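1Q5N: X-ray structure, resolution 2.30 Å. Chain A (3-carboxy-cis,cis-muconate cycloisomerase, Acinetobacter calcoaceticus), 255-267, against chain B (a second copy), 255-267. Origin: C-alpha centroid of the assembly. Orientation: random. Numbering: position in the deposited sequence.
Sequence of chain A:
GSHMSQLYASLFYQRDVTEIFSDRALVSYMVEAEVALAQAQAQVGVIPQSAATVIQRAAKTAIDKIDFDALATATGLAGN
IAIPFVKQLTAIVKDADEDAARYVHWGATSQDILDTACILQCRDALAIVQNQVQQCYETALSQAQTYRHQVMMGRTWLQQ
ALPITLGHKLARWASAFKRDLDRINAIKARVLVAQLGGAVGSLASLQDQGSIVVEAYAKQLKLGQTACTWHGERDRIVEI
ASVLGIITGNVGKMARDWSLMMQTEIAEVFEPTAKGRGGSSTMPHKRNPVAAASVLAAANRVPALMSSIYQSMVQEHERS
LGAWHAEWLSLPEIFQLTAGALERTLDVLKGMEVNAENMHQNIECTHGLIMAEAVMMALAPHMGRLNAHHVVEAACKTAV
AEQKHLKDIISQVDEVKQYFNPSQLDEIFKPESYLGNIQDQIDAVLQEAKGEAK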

# COMPACT_ATOMS: atom_id res chain seq x y z
N ALA A 255 12.22 14.41 -10.45
CA ALA A 255 11.18 14.77 -11.41
C ALA A 255 10.20 15.79 -10.77
O ALA A 255 9.68 16.68 -11.47
CB ALA A 255 10.37 13.49 -11.87
N ARG A 256 9.92 15.64 -9.48
CA ARG A 256 9.05 16.63 -8.83
C ARG A 256 9.75 18.00 -8.96
O ARG A 256 9.13 18.98 -9.35
CB ARG A 256 8.82 16.29 -7.35
CG ARG A 256 8.15 17.39 -6.45
CD ARG A 256 6.78 17.88 -6.94
NE ARG A 256 5.85 16.81 -7.30
CZ ARG A 256 5.24 16.00 -6.43
NH1 ARG A 256 5.47 16.11 -5.10
NH2 ARG A 256 4.36 15.12 -6.88
N ASP A 257 11.04 18.06 -8.65
CA ASP A 257 11.80 19.31 -8.71
C ASP A 257 11.92 19.94 -10.12
O ASP A 257 11.60 21.14 -10.29
CB ASP A 257 13.22 19.14 -8.11
CG ASP A 257 13.20 18.97 -6.61
OD1 ASP A 257 12.13 19.17 -5.98
OD2 ASP A 257 14.24 18.64 -6.04
N TRP A 258 12.32 19.17 -11.14
CA TRP A 258 12.48 19.82 -12.41
C TRP A 258 11.13 20.21 -13.02
O TRP A 258 11.06 21.22 -13.73
CB TRP A 258 13.38 18.99 -13.38
CG TRP A 258 12.72 17.87 -14.14
CD1 TRP A 258 11.73 17.99 -15.06
CD2 TRP A 258 13.06 16.47 -14.11
NE1 TRP A 258 11.43 16.78 -15.61
CE2 TRP A 258 12.22 15.82 -15.05
CE3 TRP A 258 13.99 15.71 -13.38
CZ2 TRP A 258 12.28 14.43 -15.30
CZ3 TRP A 258 14.04 14.31 -13.62
CH2 TRP A 258 13.18 13.70 -14.58
N SER A 259 10.05 19.49 -12.72
CA SER A 259 8.77 19.92 -13.32
C SER A 259 8.29 21.17 -12.60
O SER A 259 7.60 22.00 -13.18
CB SER A 259 7.71 18.79 -13.29
OG SER A 259 7.39 18.37 -11.99
N LEU A 260 8.63 21.33 -11.32
CA LEU A 260 8.23 22.55 -10.61
C LEU A 260 9.05 23.73 -11.23
O LEU A 260 8.56 24.87 -11.35
CB LEU A 260 8.54 22.48 -9.11
CG LEU A 260 7.53 21.68 -8.26
CD1 LEU A 260 8.03 21.67 -6.82
CD2 LEU A 260 6.13 22.32 -8.34
N MET A 261 10.29 23.44 -11.61
CA MET A 261 11.13 24.48 -12.19
C MET A 261 10.71 24.81 -13.63
O MET A 261 11.17 25.79 -14.19
CB MET A 261 12.62 24.07 -12.11
CG MET A 261 13.14 24.03 -10.68
SD MET A 261 14.85 23.32 -10.51
CE MET A 261 15.68 24.59 -11.08
N MET A 262 9.85 24.00 -14.21
CA MET A 262 9.35 24.23 -15.54
C MET A 262 8.01 24.97 -15.51
O MET A 262 7.47 25.25 -16.60
CB MET A 262 9.10 22.91 -16.27
CG MET A 262 10.18 22.47 -17.17
SD MET A 262 9.88 20.84 -17.93
CE MET A 262 8.99 21.30 -19.41
N GLN A 263 7.45 25.25 -14.33
CA GLN A 263 6.16 25.99 -14.33
C GLN A 263 6.36 27.30 -15.13
O GLN A 263 7.43 27.93 -15.06
CB GLN A 263 5.68 26.33 -12.91
CG GLN A 263 5.31 25.11 -12.10
CD GLN A 263 5.11 25.46 -10.63
OE1 GLN A 263 3.99 25.74 -10.22
NE2 GLN A 263 6.20 25.47 -9.83
N THR A 264 5.35 27.69 -15.89
CA THR A 264 5.44 28.89 -16.70
C THR A 264 5.98 30.12 -15.95
O THR A 264 6.78 30.89 -16.48
CB THR A 264 4.04 29.24 -17.29
OG1 THR A 264 3.48 28.07 -17.90
CG2 THR A 264 4.16 30.37 -18.37
N GLU A 265 5.54 30.30 -14.71
CA GLU A 265 5.95 31.47 -13.95
C GLU A 265 7.35 31.35 -13.34
O GLU A 265 7.86 32.32 -12.78
CB GLU A 265 4.92 31.78 -12.82
CG GLU A 265 3.42 31.87 -13.25
CD GLU A 265 2.70 30.51 -13.49
OE1 GLU A 265 3.38 29.47 -13.59
OE2 GLU A 265 1.45 30.50 -13.60
N ILE A 266 7.97 30.18 -13.40
CA ILE A 266 9.31 30.02 -12.81
C ILE A 266 10.31 29.80 -13.96
O ILE A 266 11.30 30.53 -14.05
CB ILE A 266 9.29 28.86 -11.81
CG1 ILE A 266 8.29 29.29 -10.68
CG2 ILE A 266 10.75 28.46 -11.37
CD1 ILE A 266 8.09 28.30 -9.61
N ALA A 267 10.04 28.81 -14.82
CA ALA A 267 10.81 28.60 -16.03
C ALA A 267 12.31 28.66 -15.88
O ALA A 267 12.95 29.35 -16.67
CB ALA A 267 10.36 29.65 -17.07
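Chain B (255-267) ARDWSLMMQTEIA

Chain B meets chain A in a small, symmetric contact across an exact two-fold axis, in which like residues face like residues around a reciprocal pair of glutamine hydrogen bonds, with apolar contacts beside it and an arginine pair farther back along the helices. Because the axis is exact, every interaction made by one copy is returned by the other, and the conformation of chain B repeats that of chain A. B:Ala255 to B:Leu260 are helical, in a helix that begins earlier in the chain, with B:Leu260 N bonded to B:Arg256 O at 3.1 Å and B:Met261 N to B:Asp257 O at 3.0 Å. By B:Gln263 the backbone has left the helical path: this residue has phi/psi of -55/142°, and the chain then turns back on itself, B:Ala267 N donating to B:Gln263 O at 2.8 Å. The stretches run in the same general direction, inclined to each other, and the helical segments are nearer at Leu260 than at Ala255 of both chains. A:Leu260 CA and B:Leu260 CA are 9.4 Å apart, and the backbones draw together in the loop, where A:Glu265 CA and B:Glu265 CA are separated by 6.5 Å. At A:Leu260 and B:Leu260 the gap is bridged by side-chain ends.

At the centre of the polar contact, A:Gln263 NE2 donates to B:Gln263 OE1 and B:Gln263 NE2 donates to A:Gln263 OE1, each at 2.8 Å and nearly linear at 172°. The two carboxamides thus form a closed ring, each giving one proton and taking one. The second proton of each amide stays within its own chain: B:Gln263 NE2 donates to B:Leu260 O at 2.9 Å, as A:Gln263 NE2 does to A:Leu260 O, also at 2.9 Å. The side chain therefore links the B:Leu260 carbonyl of its own chain to the partner copy, and likewise in chain A. Both glutamines point their CA-to-CB bonds toward the other stretch, with chi1 in the m well.

Apolar groups pack around this ring. B:Leu260 CD2 meets A:Leu260 CD2 at 4.0 Å; the CA-to-CB bonds run sideways, and the ends of the side chains close the gap. B:Ile266, also sideways at CB, brings its CD1 to 3.7 Å from A:Gln263 OE1 and to 4.0 Å from A:Glu265 OE1, and A:Ile266 repeats the arrangement on chain B. The glutamates direct their CA-to-CB bonds toward each other's stretch, with A:Glu265 O 4.1 Å from B:Glu265 CB, a packing contact at the closer backbone approach.

Toward the start of the stretches, the two arginines lie with a guanidinium face over each other's CZ. A:Arg256 NH1 is 4.0 Å from B:Arg256 NH2, so like charges sit close together; the NH1 atom of each arginine is hydrogen-bonded elsewhere in the structure. Here too CB points sideways and the end of the side chain comes nearer.

Altogether 395 Å² is buried, counting both sides.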

# COMPACT_ATOMS: atom_id res chain seq x y z
N ALA B 255 -5.51 20.83 -1.35
CA ALA B 255 -4.30 21.31 -0.67
C ALA B 255 -3.12 21.38 -1.67
O ALA B 255 -2.26 22.27 -1.57
CB ALA B 255 -3.92 20.36 0.54
N ARG B 256 -3.06 20.41 -2.59
CA ARG B 256 -1.98 20.49 -3.59
C ARG B 256 -2.17 21.81 -4.37
O ARG B 256 -1.22 22.55 -4.55
CB ARG B 256 -2.04 19.29 -4.56
CG ARG B 256 -1.15 19.37 -5.85
CD ARG B 256 0.35 19.56 -5.59
NE ARG B 256 0.91 18.67 -4.58
CZ ARG B 256 1.11 17.35 -4.73
NH1 ARG B 256 0.79 16.74 -5.89
NH2 ARG B 256 1.70 16.67 -3.76
N ASP B 257 -3.39 22.10 -4.79
CA ASP B 257 -3.68 23.31 -5.55
C ASP B 257 -3.42 24.65 -4.80
O ASP B 257 -2.71 25.53 -5.33
CB ASP B 257 -5.13 23.32 -6.10
CG ASP B 257 -5.34 22.31 -7.20
OD1 ASP B 257 -4.34 21.73 -7.71
OD2 ASP B 257 -6.48 22.07 -7.59
N TRP B 258 -3.94 24.80 -3.58
CA TRP B 258 -3.74 26.08 -2.95
C TRP B 258 -2.28 26.27 -2.54
O TRP B 258 -1.79 27.41 -2.55
CB TRP B 258 -4.75 26.33 -1.79
CG TRP B 258 -4.42 25.72 -0.45
CD1 TRP B 258 -3.35 26.02 0.33
CD2 TRP B 258 -5.20 24.77 0.30
NE1 TRP B 258 -3.40 25.33 1.51
CE2 TRP B 258 -4.53 24.56 1.53
CE3 TRP B 258 -6.41 24.09 0.06
CZ2 TRP B 258 -5.01 23.69 2.54
CZ3 TRP B 258 -6.89 23.22 1.06
CH2 TRP B 258 -6.19 23.03 2.28
N SER B 259 -1.54 25.20 -2.24
CA SER B 259 -0.13 25.45 -1.86
C SER B 259 0.66 25.80 -3.12
O SER B 259 1.64 26.52 -3.06
CB SER B 259 0.49 24.25 -1.11
OG SER B 259 0.50 23.06 -1.88
N LEU B 260 0.25 25.28 -4.28
CA LEU B 260 0.95 25.64 -5.52
C LEU B 260 0.64 27.14 -5.80
O LEU B 260 1.50 27.90 -6.32
CB LEU B 260 0.47 24.81 -6.72
CG LEU B 260 1.06 23.40 -6.83
CD1 LEU B 260 0.42 22.71 -8.04
CD2 LEU B 260 2.59 23.45 -6.98
N MET B 261 -0.57 27.57 -5.46
CA MET B 261 -0.95 28.96 -5.69
C MET B 261 -0.29 29.90 -4.69
O MET B 261 -0.33 31.11 -4.86
CB MET B 261 -2.49 29.10 -5.68
CG MET B 261 -3.15 28.41 -6.88
SD MET B 261 -5.01 28.35 -6.78
CE MET B 261 -5.30 29.90 -7.16
N MET B 262 0.31 29.35 -3.65
CA MET B 262 1.01 30.13 -2.65
C MET B 262 2.50 30.22 -2.96
O MET B 262 3.23 30.88 -2.19
CB MET B 262 0.88 29.49 -1.27
CG MET B 262 -0.17 30.05 -0.41
SD MET B 262 -0.35 29.19 1.18
CE MET B 262 0.80 30.10 2.21
N GLN B 263 2.99 29.55 -4.01
CA GLN B 263 4.45 29.67 -4.30
C GLN B 263 4.78 31.18 -4.44
O GLN B 263 3.98 31.96 -4.98
CB GLN B 263 4.85 28.95 -5.59
CG GLN B 263 4.70 27.44 -5.50
CD GLN B 263 4.85 26.78 -6.86
OE1 GLN B 263 5.94 26.38 -7.23
NE2 GLN B 263 3.74 26.68 -7.62
N THR B 264 5.94 31.57 -3.95
CA THR B 264 6.34 32.97 -4.01
C THR B 264 6.17 33.62 -5.39
O THR B 264 5.73 34.76 -5.50
CB THR B 264 7.84 33.11 -3.58
OG1 THR B 264 8.04 32.41 -2.34
CG2 THR B 264 8.22 34.61 -3.38
N GLU B 265 6.50 32.89 -6.44
CA GLU B 265 6.41 33.45 -7.78
C GLU B 265 5.00 33.47 -8.36
O GLU B 265 4.78 34.03 -9.42
CB GLU B 265 7.36 32.68 -8.75
CG GLU B 265 8.85 32.49 -8.30
CD GLU B 265 9.09 31.39 -7.23
OE1 GLU B 265 8.12 30.90 -6.62
OE2 GLU B 265 10.28 31.03 -6.99
N ILE B 266 4.03 32.84 -7.70
CA ILE B 266 2.66 32.82 -8.22
C ILE B 266 1.78 33.66 -7.28
O ILE B 266 1.10 34.58 -7.74
CB ILE B 266 2.19 31.37 -8.35
CG1 ILE B 266 3.14 30.70 -9.40
CG2 ILE B 266 0.64 31.30 -8.64
CD1 ILE B 266 2.88 29.27 -9.67
N ALA B 267 1.80 33.34 -5.99
CA ALA B 267 1.14 34.14 -4.97
C ALA B 267 -0.26 34.60 -5.29
O ALA B 267 -0.54 35.78 -5.13
CB ALA B 267 2.03 35.38 -4.70